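Methyl-accepting chemotaxis protein (Vibrio parahaemolyticus, PDB 4EXO) probably acts as the periplasmic sensing domain of a chemotaxis receptor, binding pyruvic acid in a PAS-like single Cache domain of a dimeric protein. Local coordinates at residues A[12-17]-A[140-145]; A[44-49]-A[77-82]; A[63-68]-A[101-106]; A[84-87]-A[93-96]. All blocks are in the same frame, centred on the assembly; numbering follows the deposited sequence.

Interaction 1: A[12-17]-A[140-145]; sequences DARKKE and TGIYID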
loop_
_atom_site.group_PDB
_atom_site.type_symbol
_atom_site.label_atom_id
_atom_site.label_comp_id
_atom_site.label_asym_id
_atom_site.label_seq_id
_atom_site.Cartn_x
_atom_site.Cartn_y
_atom_site.Cartn_z
ATOM N N ASP A 12 -10.611 12.968 -8.051
ATOM C CA ASP A 12 -11.398 11.813 -7.591
ATOM C C ASP A 12 -10.649 10.462 -7.712
ATOM O O ASP A 12 -10.769 9.596 -6.841
ATOM C CB ASP A 12 -12.728 11.744 -8.337
ATOM C CG ASP A 12 -13.689 12.859 -7.930
ATOM O OD1 ASP A 12 -13.388 13.608 -6.969
ATOM O OD2 ASP A 12 -14.748 12.994 -8.581
ATOM N N ALA A 13 -9.891 10.297 -8.796
ATOM C CA ALA A 13 -9.061 9.110 -8.956
ATOM C C ALA A 13 -8.005 9.065 -7.823
ATOM O O ALA A 13 -7.758 8.015 -7.253
ATOM C CB ALA A 13 -8.415 9.081 -10.307
ATOM N N ARG A 14 -7.438 10.227 -7.479
ATOM C CA ARG A 14 -6.436 10.288 -6.412
ATOM C C ARG A 14 -7.044 10.003 -5.035
ATOM O O ARG A 14 -6.387 9.410 -4.194
ATOM C CB ARG A 14 -5.727 11.660 -6.375
ATOM C CG ARG A 14 -4.812 11.964 -7.567
ATOM C CD ARG A 14 -4.057 10.727 -8.011
ATOM N NE ARG A 14 -2.808 11.017 -8.717
ATOM C CZ ARG A 14 -1.601 10.560 -8.361
ATOM N NH1 ARG A 14 -1.440 9.796 -7.283
ATOM N NH2 ARG A 14 -0.534 10.882 -9.093
ATOM N N LYS A 15 -8.278 10.432 -4.814
ATOM C CA LYS A 15 -8.955 10.160 -3.543
ATOM C C LYS A 15 -9.193 8.661 -3.366
ATOM O O LYS A 15 -9.043 8.114 -2.263
ATOM C CB LYS A 15 -10.256 10.964 -3.429
ATOM C CG LYS A 15 -9.996 12.467 -3.400
ATOM C CD LYS A 15 -11.256 13.275 -3.558
ATOM C CE LYS A 15 -12.125 13.206 -2.319
ATOM N NZ LYS A 15 -12.887 14.469 -2.155
ATOM N N LYS A 16 -9.544 7.990 -4.462
ATOM C CA LYS A 16 -9.698 6.530 -4.432
ATOM C C LYS A 16 -8.362 5.841 -4.089
ATOM O O LYS A 16 -8.309 4.897 -3.282
ATOM C CB LYS A 16 -10.231 6.041 -5.782
ATOM C CG LYS A 16 -10.739 4.606 -5.767
ATOM C CD LYS A 16 -11.613 4.342 -7.043
ATOM C CE LYS A 16 -12.305 2.972 -7.005
ATOM N NZ LYS A 16 -11.321 1.827 -7.055
ATOM N N GLU A 17 -7.281 6.322 -4.699
ATOM C CA GLU A 17 -5.929 5.799 -4.431
ATOM C C GLU A 17 -5.575 5.992 -2.939
ATOM O O GLU A 17 -5.055 5.087 -2.284
ATOM C CB GLU A 17 -4.893 6.542 -5.297
ATOM C CG GLU A 17 -4.926 6.184 -6.794
ATOM C CD GLU A 17 -4.260 7.220 -7.714
ATOM O OE1 GLU A 17 -3.311 7.900 -7.290
ATOM O OE2 GLU A 17 -4.693 7.358 -8.897
ATOM N N THR A 140 -1.782 10.239 5.108
ATOM C CA THR A 140 -0.842 10.274 4.010
ATOM C C THR A 140 -1.404 11.312 3.036
ATOM O O THR A 140 -2.322 12.074 3.394
ATOM C CB THR A 140 -0.636 8.862 3.344
ATOM O OG1 THR A 140 0.342 8.999 2.284
ATOM C CG2 THR A 140 -1.934 8.334 2.728
ATOM N N GLY A 141 -0.873 11.389 1.823
ATOM C CA GLY A 141 -1.348 12.431 0.894
ATOM C C GLY A 141 -0.745 12.286 -0.481
ATOM O O GLY A 141 0.196 11.508 -0.679
ATOM N N ILE A 142 -1.329 13.000 -1.442
ATOM C CA ILE A 142 -0.781 13.098 -2.804
ATOM C C ILE A 142 -0.522 14.580 -3.105
ATOM O O ILE A 142 -1.314 15.443 -2.689
ATOM C CB ILE A 142 -1.752 12.470 -3.824
ATOM C CG1 ILE A 142 -1.899 10.971 -3.534
ATOM C CG2 ILE A 142 -1.298 12.694 -5.259
ATOM C CD1 ILE A 142 -2.834 10.262 -4.464
ATOM N N TYR A 143 0.555 14.889 -3.822
ATOM C CA TYR A 143 0.852 16.306 -4.116
ATOM C C TYR A 143 0.125 16.735 -5.388
ATOM O O TYR A 143 0.033 15.976 -6.339
ATOM C CB TYR A 143 2.370 16.552 -4.169
ATOM C CG TYR A 143 2.958 16.416 -2.764
ATOM C CD1 TYR A 143 3.114 17.549 -1.944
ATOM C CD2 TYR A 143 3.303 15.175 -2.238
ATOM C CE1 TYR A 143 3.606 17.441 -0.653
ATOM C CE2 TYR A 143 3.797 15.053 -0.938
ATOM C CZ TYR A 143 3.952 16.180 -0.156
ATOM O OH TYR A 143 4.449 16.070 1.129
ATOM N N ILE A 144 -0.450 17.922 -5.390
ATOM C CA ILE A 144 -1.306 18.298 -6.516
ATOM C C ILE A 144 -0.708 19.406 -7.382
ATOM O O ILE A 144 -1.371 19.890 -8.317
ATOM C CB ILE A 144 -2.747 18.650 -6.078
ATOM C CG1 ILE A 144 -2.755 19.670 -4.941
ATOM C CG2 ILE A 144 -3.507 17.390 -5.612
ATOM C CD1 ILE A 144 -4.156 19.970 -4.475
ATOM N N ASP A 145 0.533 19.789 -7.092
ATOM C CA ASP A 145 1.218 20.823 -7.890
ATOM C C ASP A 145 1.176 20.602 -9.415
ATOM O O ASP A 145 1.184 21.586 -10.168
ATOM C CB ASP A 145 2.634 21.188 -7.374
ATOM C CG ASP A 145 3.498 19.969 -6.999
ATOM O OD1 ASP A 145 3.000 18.828 -6.828
ATOM O OD2 ASP A 145 4.723 20.180 -6.850
#
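Ile142 of strand 136-143 presses its side chain on Arg14 of helix 2-28, and Glu17 comes in at the margin. Earlier on the strand, Thr140 packs on Leu18 and Met22, further along the same helix.

Ile142 does the touching for its segment. Its CD1 branch is fully extended (chi2 179°) and reaches the foot of the arginine, 3.7 Å from Arg14 CB. The same methyl is placed 3.2 Å from Arg14 NH1. That is short for carbon against nitrogen, and since Ile142 has a second conformer, the distance is doubtful. The other branch lies over the guanidinium: Ile142 CG2 stands above one face, displaced toward the rim, and is 3.5 Å from Arg14 NH1. The two side chains meet at about a right angle.

Arg14 is bent near its base (chi2 -38°). The guanidinium reaches the Glu17 carboxylate, and Arg14 NH1 forms a salt bridge with Glu17 OE1 at 2.7 Å. As a hydrogen bond this is weak, with an N-H...O angle of 117°. Glu17 OE1 also passes 3.7 Å from Ile142 CD1.

Tyr143 points away from the helix, and its hydroxyl is hydrogen-bonded to Lys124 and Tyr59 of the pyruvate pocket. Beyond it, Ile144 packs on Ile11, and Asp145 forms a salt bridge with Lys115.

Between these two segments the contact is methyls laid on a charged side chain. The charge of Arg14 is matched within the helix by Glu17, three residues on, while the isoleucine supplies only van der Waals contact.

Interaction 2: A[44-49]-A[77-82]; sequences AAKEIL and SLEGKN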
loop_
_atom_site.group_PDB
_atom_site.type_symbol
_atom_site.label_atom_id
_atom_site.label_comp_id
_atom_site.label_asym_id
_atom_site.label_seq_id
_atom_site.Cartn_x
_atom_site.Cartn_y
_atom_site.Cartn_z
ATOM N N ALA A 44 6.807 -0.934 17.399
ATOM C CA ALA A 44 6.946 -1.824 16.240
ATOM C C ALA A 44 6.078 -1.372 15.041
ATOM O O ALA A 44 6.480 -1.513 13.864
ATOM C CB ALA A 44 6.608 -3.278 16.643
ATOM N N ALA A 45 4.880 -0.865 15.342
ATOM C CA ALA A 45 4.002 -0.337 14.287
ATOM C C ALA A 45 4.597 0.925 13.663
ATOM O O ALA A 45 4.540 1.099 12.449
ATOM C CB ALA A 45 2.611 -0.060 14.830
ATOM N N LYS A 46 5.147 1.822 14.481
ATOM C CA LYS A 46 5.862 2.977 13.936
ATOM C C LYS A 46 6.945 2.612 12.960
ATOM O O LYS A 46 7.050 3.253 11.917
ATOM C CB LYS A 46 6.506 3.873 15.022
ATOM C CG LYS A 46 5.545 4.633 15.883
ATOM C CD LYS A 46 6.344 5.388 16.981
ATOM C CE LYS A 46 7.426 6.297 16.356
ATOM N NZ LYS A 46 8.166 7.106 17.384
ATOM N N GLU A 47 7.736 1.590 13.270
ATOM C CA GLU A 47 8.839 1.202 12.391
ATOM C C GLU A 47 8.407 0.695 11.008
ATOM O O GLU A 47 9.087 0.943 9.986
ATOM C CB GLU A 47 9.749 0.219 13.127
ATOM C CG GLU A 47 10.419 0.915 14.301
ATOM C CD GLU A 47 11.204 -0.022 15.182
ATOM O OE1 GLU A 47 11.498 -1.156 14.731
ATOM O OE2 GLU A 47 11.527 0.391 16.318
ATOM N N ILE A 48 7.265 0.018 10.965
ATOM C CA ILE A 48 6.668 -0.416 9.715
ATOM C C ILE A 48 6.096 0.788 8.941
ATOM O O ILE A 48 6.364 0.961 7.748
ATOM C CB ILE A 48 5.530 -1.452 9.957
ATOM C CG1 ILE A 48 6.126 -2.754 10.542
ATOM C CG2 ILE A 48 4.789 -1.705 8.651
ATOM C CD1 ILE A 48 5.105 -3.648 11.173
ATOM N N LEU A 49 5.314 1.625 9.610
ATOM C CA LEU A 49 4.625 2.691 8.844
ATOM C C LEU A 49 5.613 3.740 8.335
ATOM O O LEU A 49 5.429 4.294 7.252
ATOM C CB LEU A 49 3.559 3.367 9.701
ATOM C CG LEU A 49 2.305 2.522 10.039
ATOM C CD1 LEU A 49 1.613 3.123 11.259
ATOM C CD2 LEU A 49 1.384 2.493 8.830
ATOM N N SER A 77 12.356 14.031 13.526
ATOM C CA SER A 77 12.532 15.072 14.539
ATOM C C SER A 77 11.239 15.814 14.934
ATOM O O SER A 77 11.203 16.486 15.972
ATOM C CB SER A 77 13.652 16.059 14.162
ATOM O OG SER A 77 13.333 16.822 13.012
ATOM N N LEU A 78 10.160 15.654 14.158
ATOM C CA LEU A 78 8.853 16.230 14.548
ATOM C C LEU A 78 8.223 15.438 15.686
ATOM O O LEU A 78 7.318 15.946 16.368
ATOM C CB LEU A 78 7.864 16.277 13.348
ATOM C CG LEU A 78 8.277 17.211 12.203
ATOM C CD1 LEU A 78 7.171 17.212 11.083
ATOM C CD2 LEU A 78 8.551 18.640 12.739
ATOM N N GLU A 79 8.674 14.195 15.873
ATOM C CA GLU A 79 8.000 13.265 16.812
ATOM C C GLU A 79 8.105 13.821 18.231
ATOM O O GLU A 79 9.191 14.259 18.657
ATOM C CB GLU A 79 8.563 11.839 16.700
ATOM C CG GLU A 79 8.235 11.182 15.325
ATOM C CD GLU A 79 8.972 9.886 15.026
ATOM O OE1 GLU A 79 9.684 9.357 15.907
ATOM O OE2 GLU A 79 8.825 9.395 13.880
ATOM N N GLY A 80 6.961 13.863 18.914
ATOM C CA GLY A 80 6.859 14.465 20.241
ATOM C C GLY A 80 6.607 15.962 20.249
ATOM O O GLY A 80 6.382 16.544 21.316
ATOM N N LYS A 81 6.643 16.629 19.097
ATOM C CA LYS A 81 6.309 18.068 19.076
ATOM C C LYS A 81 4.801 18.307 18.934
ATOM O O LYS A 81 4.138 17.619 18.161
ATOM C CB LYS A 81 7.027 18.833 17.967
ATOM C CG LYS A 81 8.575 18.715 18.061
ATOM C CD LYS A 81 9.278 19.629 17.058
ATOM C CE LYS A 81 10.826 19.608 17.236
ATOM N NZ LYS A 81 11.195 19.893 18.657
ATOM N N ASN A 82 4.290 19.309 19.655
ATOM C CA ASN A 82 2.888 19.717 19.509
ATOM C C ASN A 82 2.710 20.708 18.356
ATOM O O ASN A 82 3.156 21.862 18.423
ATOM C CB ASN A 82 2.403 20.323 20.831
ATOM C CG ASN A 82 0.929 20.595 20.844
ATOM O OD1 ASN A 82 0.351 21.063 19.853
ATOM N ND2 ASN A 82 0.309 20.341 21.993
#
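Lys46 and Glu79 form a salt bridge, with Lys46 NZ donating to Glu79 OE1 at 3.1 Å. The two side chains approach from opposite directions. The ammonium does not lie in the plane of the carboxylate. It meets OE1 from above, 67° out of that plane. Lys46 CE follows behind, 3.8 Å from Glu79 OE1, so the touching is confined to the last two atoms of the lysine. Lys46 is extended apart from a bend at chi3 (56°).

The other carboxylate oxygen is engaged as well. Glu79 OE2 makes a salt bridge with Lys50, one helical turn beyond Lys46, and accepts a hydrogen bond from the backbone N of His72. With a lysine at each oxygen, the carboxylate is probably held in its charged form.

The backbone under Glu79 is a type II beta turn from Leu78 to Lys81. Lys81 N closes it on Leu78 O at 2.9 Å. Gly80 takes a positive phi of 86°, as is usual for glycine at the third position of such a turn.

Lys46 also packs on Leu71 and Trp136. On another side of helix 42-51, Ile48 meets Ile48 of the second subunit.

The arrangement is a surface salt bridge between a helix and a type II turn in a Cache domain. It lies one shell behind the pyruvate site, through the backbone of His72.

Interaction 3: A[63-68]-A[101-106]; sequences YDSQGI and ASQKGD. With PYR (pyruvic acid), chain B.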
loop_
_atom_site.group_PDB
_atom_site.type_symbol
_atom_site.label_atom_id
_atom_site.label_comp_id
_atom_site.label_asym_id
_atom_site.label_seq_id
_atom_site.Cartn_x
_atom_site.Cartn_y
_atom_site.Cartn_z
ATOM N N TYR A 63 -0.599 11.927 14.137
ATOM C CA TYR A 63 -0.670 12.891 15.251
ATOM C C TYR A 63 -1.689 12.373 16.250
ATOM O O TYR A 63 -2.632 11.702 15.840
ATOM C CB TYR A 63 -1.135 14.281 14.749
ATOM C CG TYR A 63 -0.109 14.931 13.827
ATOM C CD1 TYR A 63 0.836 15.851 14.324
ATOM C CD2 TYR A 63 -0.070 14.596 12.473
ATOM C CE1 TYR A 63 1.792 16.422 13.473
ATOM C CE2 TYR A 63 0.879 15.200 11.594
ATOM C CZ TYR A 63 1.816 16.080 12.129
ATOM O OH TYR A 63 2.750 16.650 11.296
ATOM N N ASP A 64 -1.515 12.679 17.539
ATOM C CA ASP A 64 -2.580 12.367 18.496
ATOM C C ASP A 64 -3.643 13.460 18.480
ATOM O O ASP A 64 -3.523 14.427 17.741
ATOM C CB ASP A 64 -2.043 11.997 19.900
ATOM C CG ASP A 64 -1.481 13.194 20.669
ATOM O OD1 ASP A 64 -1.731 14.343 20.262
ATOM O OD2 ASP A 64 -0.785 12.961 21.704
ATOM N N SER A 65 -4.699 13.310 19.277
ATOM C CA SER A 65 -5.824 14.265 19.241
ATOM C C SER A 65 -5.466 15.654 19.768
ATOM O O SER A 65 -6.178 16.632 19.461
ATOM C CB SER A 65 -7.068 13.719 19.987
ATOM O OG SER A 65 -7.590 12.624 19.272
ATOM N N GLN A 66 -4.363 15.754 20.515
ATOM C CA GLN A 66 -3.857 17.075 20.960
ATOM C C GLN A 66 -2.924 17.747 19.939
ATOM O O GLN A 66 -2.444 18.847 20.167
ATOM C CB GLN A 66 -3.144 16.963 22.336
ATOM C CG GLN A 66 -3.924 16.138 23.427
ATOM C CD GLN A 66 -5.422 16.380 23.411
ATOM O OE1 GLN A 66 -5.894 17.500 23.683
ATOM N NE2 GLN A 66 -6.187 15.329 23.094
ATOM N N GLY A 67 -2.667 17.074 18.819
ATOM C CA GLY A 67 -1.815 17.624 17.754
ATOM C C GLY A 67 -0.324 17.306 17.922
ATOM O O GLY A 67 0.517 17.905 17.239
ATOM N N ILE A 68 -0.004 16.412 18.843
ATOM C CA ILE A 68 1.389 15.981 19.066
ATOM C C ILE A 68 1.745 14.926 18.010
ATOM O O ILE A 68 1.055 13.907 17.874
ATOM C CB ILE A 68 1.615 15.428 20.455
ATOM C CG1 ILE A 68 1.318 16.516 21.506
ATOM C CG2 ILE A 68 3.122 14.963 20.613
ATOM C CD1 ILE A 68 1.125 15.927 22.922
ATOM N N ALA A 101 -11.013 16.264 10.262
ATOM C CA ALA A 101 -11.411 15.481 9.081
ATOM C C ALA A 101 -11.540 13.994 9.402
ATOM O O ALA A 101 -12.521 13.336 8.981
ATOM C CB ALA A 101 -10.428 15.677 7.903
ATOM N N SER A 102 -10.543 13.454 10.099
ATOM C CA SER A 102 -10.542 12.031 10.375
ATOM C C SER A 102 -11.643 11.624 11.379
ATOM O O SER A 102 -12.178 10.514 11.288
ATOM C CB SER A 102 -9.169 11.550 10.885
ATOM O OG SER A 102 -8.956 11.915 12.234
ATOM N N GLN A 103 -11.980 12.504 12.314
ATOM C CA GLN A 103 -12.928 12.113 13.380
ATOM C C GLN A 103 -14.383 12.503 13.077
ATOM O O GLN A 103 -15.307 11.750 13.405
ATOM C CB GLN A 103 -12.502 12.737 14.700
ATOM C CG GLN A 103 -11.192 12.107 15.256
ATOM C CD GLN A 103 -10.612 12.832 16.448
ATOM O OE1 GLN A 103 -11.012 13.942 16.799
ATOM N NE2 GLN A 103 -9.593 12.213 17.058
ATOM N N LYS A 104 -14.576 13.679 12.498
ATOM C CA LYS A 104 -15.923 14.268 12.299
ATOM C C LYS A 104 -16.231 14.469 10.822
ATOM O O LYS A 104 -17.300 14.947 10.470
ATOM C CB LYS A 104 -16.000 15.663 12.933
ATOM C CG LYS A 104 -15.531 15.750 14.357
ATOM C CD LYS A 104 -15.977 17.021 14.992
ATOM C CE LYS A 104 -15.204 18.226 14.507
ATOM N NZ LYS A 104 -15.454 19.337 15.476
ATOM N N GLY A 105 -15.289 14.162 9.944
ATOM C CA GLY A 105 -15.514 14.454 8.531
ATOM C C GLY A 105 -15.167 13.324 7.587
ATOM O O GLY A 105 -15.174 12.155 7.979
ATOM N N ASP A 106 -14.843 13.678 6.337
ATOM C CA ASP A 106 -14.556 12.644 5.329
ATOM C C ASP A 106 -13.086 12.236 5.191
ATOM O O ASP A 106 -12.736 11.478 4.288
ATOM C CB ASP A 106 -15.141 13.021 3.975
ATOM C CG ASP A 106 -14.370 14.147 3.282
ATOM O OD1 ASP A 106 -13.372 14.678 3.839
ATOM O OD2 ASP A 106 -14.781 14.503 2.156
HETATM C C PYR B . 2.486 15.826 6.461
HETATM O O PYR B . 1.780 16.100 5.385
HETATM O OXT PYR B . 3.665 15.252 6.318
HETATM C CA PYR B . 2.006 16.145 7.752
HETATM O O3 PYR B . 2.761 15.840 8.741
HETATM C CB PYR B . 0.682 16.848 8.029
#
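Gln103 runs out extended from helix 94-104 (chi2 171°) to Ser65, whose OG stands anti to its carbonyl carbon (chi1 -68°). Ser65 sits in the hairpin between strands 61-63 and 69-72 of the Cache sheet. The hairpin has a type I turn from Asp64 to Gly67, with Gly67 at positive phi as in a G1 bulge.

Gln103 NE2 donates to Ser65 OG at 3.0 Å, with an N-H...O angle of 149°. The hydroxyl lies almost exactly in the amide plane. Ser65 OG is also hydrogen-bonded to Asp135 OD1, so it joins the helix to a third part of the fold. Both side chains pack on Tyr130.

The Asp64 carboxylate spans the turn. Its OD1 accepts from Ile68 N at 3.0 Å, met from above the carboxylate plane, and, weakly, from Gln66 N. Gly67 N is hydrogen-bonded to Asp64 O, and Asp64 N to Ile68 O.

At the start of the hairpin the chain enters the ligand pocket. Lys124, Tyr59 and His72 are also hydrogen-bonded to the pyruvic acid there. Tyr63 OH donates to its keto oxygen O3 at 2.7 Å, and that oxygen lies at the edge of the tyrosine ring, in its plane.

Interaction 4: A[84-87]-A[93-96]; sequences YDLK and AVIA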
loop_
_atom_site.group_PDB
_atom_site.type_symbol
_atom_site.label_atom_id
_atom_site.label_comp_id
_atom_site.label_asym_id
_atom_site.label_seq_id
_atom_site.Cartn_x
_atom_site.Cartn_y
_atom_site.Cartn_z
ATOM N N TYR A 84 -0.365 21.392 16.945
ATOM C CA TYR A 84 -1.803 21.733 16.880
ATOM C C TYR A 84 -2.079 23.120 16.271
ATOM O O TYR A 84 -3.007 23.283 15.456
ATOM C CB TYR A 84 -2.470 21.601 18.251
ATOM C CG TYR A 84 -3.979 21.599 18.095
ATOM C CD1 TYR A 84 -4.653 20.436 17.725
ATOM C CD2 TYR A 84 -4.710 22.781 18.236
ATOM C CE1 TYR A 84 -6.060 20.433 17.547
ATOM C CE2 TYR A 84 -6.125 22.803 18.038
ATOM C CZ TYR A 84 -6.773 21.621 17.702
ATOM O OH TYR A 84 -8.134 21.630 17.513
ATOM N N ASP A 85 -1.265 24.110 16.646
ATOM C CA ASP A 85 -1.423 25.481 16.139
ATOM C C ASP A 85 -0.749 25.743 14.799
ATOM O O ASP A 85 -0.791 26.871 14.296
ATOM C CB ASP A 85 -0.866 26.510 17.143
ATOM C CG ASP A 85 -1.524 26.425 18.500
ATOM O OD1 ASP A 85 -2.738 26.113 18.559
ATOM O OD2 ASP A 85 -0.818 26.684 19.511
ATOM N N LEU A 86 -0.109 24.726 14.217
ATOM C CA LEU A 86 0.624 24.940 12.958
ATOM C C LEU A 86 -0.253 25.385 11.766
ATOM O O LEU A 86 -1.266 24.742 11.456
ATOM C CB LEU A 86 1.438 23.682 12.586
ATOM C CG LEU A 86 2.299 23.696 11.313
ATOM C CD1 LEU A 86 3.403 22.662 11.433
ATOM C CD2 LEU A 86 1.459 23.393 10.044
ATOM N N LYS A 87 0.178 26.441 11.061
ATOM C CA LYS A 87 -0.488 26.879 9.841
ATOM C C LYS A 87 0.414 26.738 8.618
ATOM O O LYS A 87 1.622 27.001 8.704
ATOM C CB LYS A 87 -0.976 28.322 9.989
ATOM C CG LYS A 87 -2.103 28.486 11.077
ATOM C CD LYS A 87 -2.511 29.969 11.197
ATOM C CE LYS A 87 -3.380 30.259 12.443
ATOM N NZ LYS A 87 -4.718 29.602 12.471
ATOM N N ALA A 93 -4.964 25.574 9.110
ATOM C CA ALA A 93 -4.550 24.896 10.330
ATOM C C ALA A 93 -4.505 23.410 10.029
ATOM O O ALA A 93 -5.514 22.680 10.116
ATOM C CB ALA A 93 -5.490 25.211 11.520
ATOM N N VAL A 94 -3.326 22.968 9.603
ATOM C CA VAL A 94 -3.177 21.637 9.016
ATOM C C VAL A 94 -3.489 20.486 9.995
ATOM O O VAL A 94 -4.238 19.565 9.647
ATOM C CB VAL A 94 -1.712 21.447 8.430
ATOM C CG1 VAL A 94 -1.523 20.011 7.830
ATOM C CG2 VAL A 94 -1.435 22.524 7.365
ATOM N N ILE A 95 -2.870 20.524 11.179
ATOM C CA ILE A 95 -2.969 19.403 12.131
ATOM C C ILE A 95 -4.394 19.349 12.711
ATOM O O ILE A 95 -5.033 18.265 12.789
ATOM C CB ILE A 95 -1.850 19.452 13.229
ATOM C CG1 ILE A 95 -0.530 18.875 12.692
ATOM C CG2 ILE A 95 -2.136 18.461 14.363
ATOM C CD1 ILE A 95 -0.029 19.463 11.465
ATOM N N ALA A 96 -4.904 20.500 13.102
ATOM C CA ALA A 96 -6.269 20.535 13.641
ATOM C C ALA A 96 -7.259 20.082 12.559
ATOM O O ALA A 96 -8.230 19.367 12.846
ATOM C CB ALA A 96 -6.626 21.929 14.117
HETATM O O HOH W 1 -2.953 22.917 12.845
#
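Tyr84 lays its ring face over the methyl of Ala96. Ala96 CB is 4.0 Å from the centroid of the Tyr84 ring and 27° off its normal, a CH-pi contact. The methyl sits nearer the hydroxyl end, with Ala96 CB 3.6 Å from Tyr84 CZ. The CB of Tyr84 starts out away from the helix, yet the ring reaches back because CG lies opposite the backbone N (chi1 -165°). At the backbone end of the tyrosine, Ile95 CG2 packs on Tyr84 CA.

Leu86 and Val94 run side by side and point the same way. Leu86 CD2 lies 4.0 Å from Val94 CG2, and the same methyl also approaches Ile95 CD1. All three residues also pack on Trp113.

The backbones meet between these two side-chain contacts. Val94 N donates to Leu86 O at 3.3 Å, with an N-H...O angle of 138°. Ala93 CA adds a C-H...O contact to the same oxygen. One water fills in beside it. It donates to Tyr84 O at 2.6 Å and to Leu86 O at 2.8 Å, and it accepts from Ala96 N at 3.1 Å. Leu86 O is therefore met by both Val94 N and the water.

Ala93 is the N-cap of helix 94-104. Amides of a first helical turn have no partners in the helix itself, and here Leu86 O and the water serve Val94 and Ala96. The arrangement is a helix N-terminus whose first amides are met by a carbonyl of the preceding loop and a water. It borders the ligand site of the Cache domain, where Val94 touches the pyruvic acid.

How the interactions relate
All four contacts lie in one single Cache domain. Interaction 1 joins helix 2-28 to the middle strand of the five-stranded antiparallel sheet, 136-143, and its loop encloses the other three along the chain. Interaction 4 is nested inside interaction 3, and both use helix 94-104. Their centres are 11 Å apart and they touch, Tyr63 CE1 lying 3.5 Å from Ile95 CG1. Interaction 2 crosses interaction 3 in sequence and packs on it through Ile68. Interactions 1 and 2 lie on opposite sides of the chain's centre, 23 Å apart between centres. Interactions 3 and 4 each contribute to the pyruvate pocket, Tyr63 from the hairpin and Val94 from the helix, so these parts meet at the ligand.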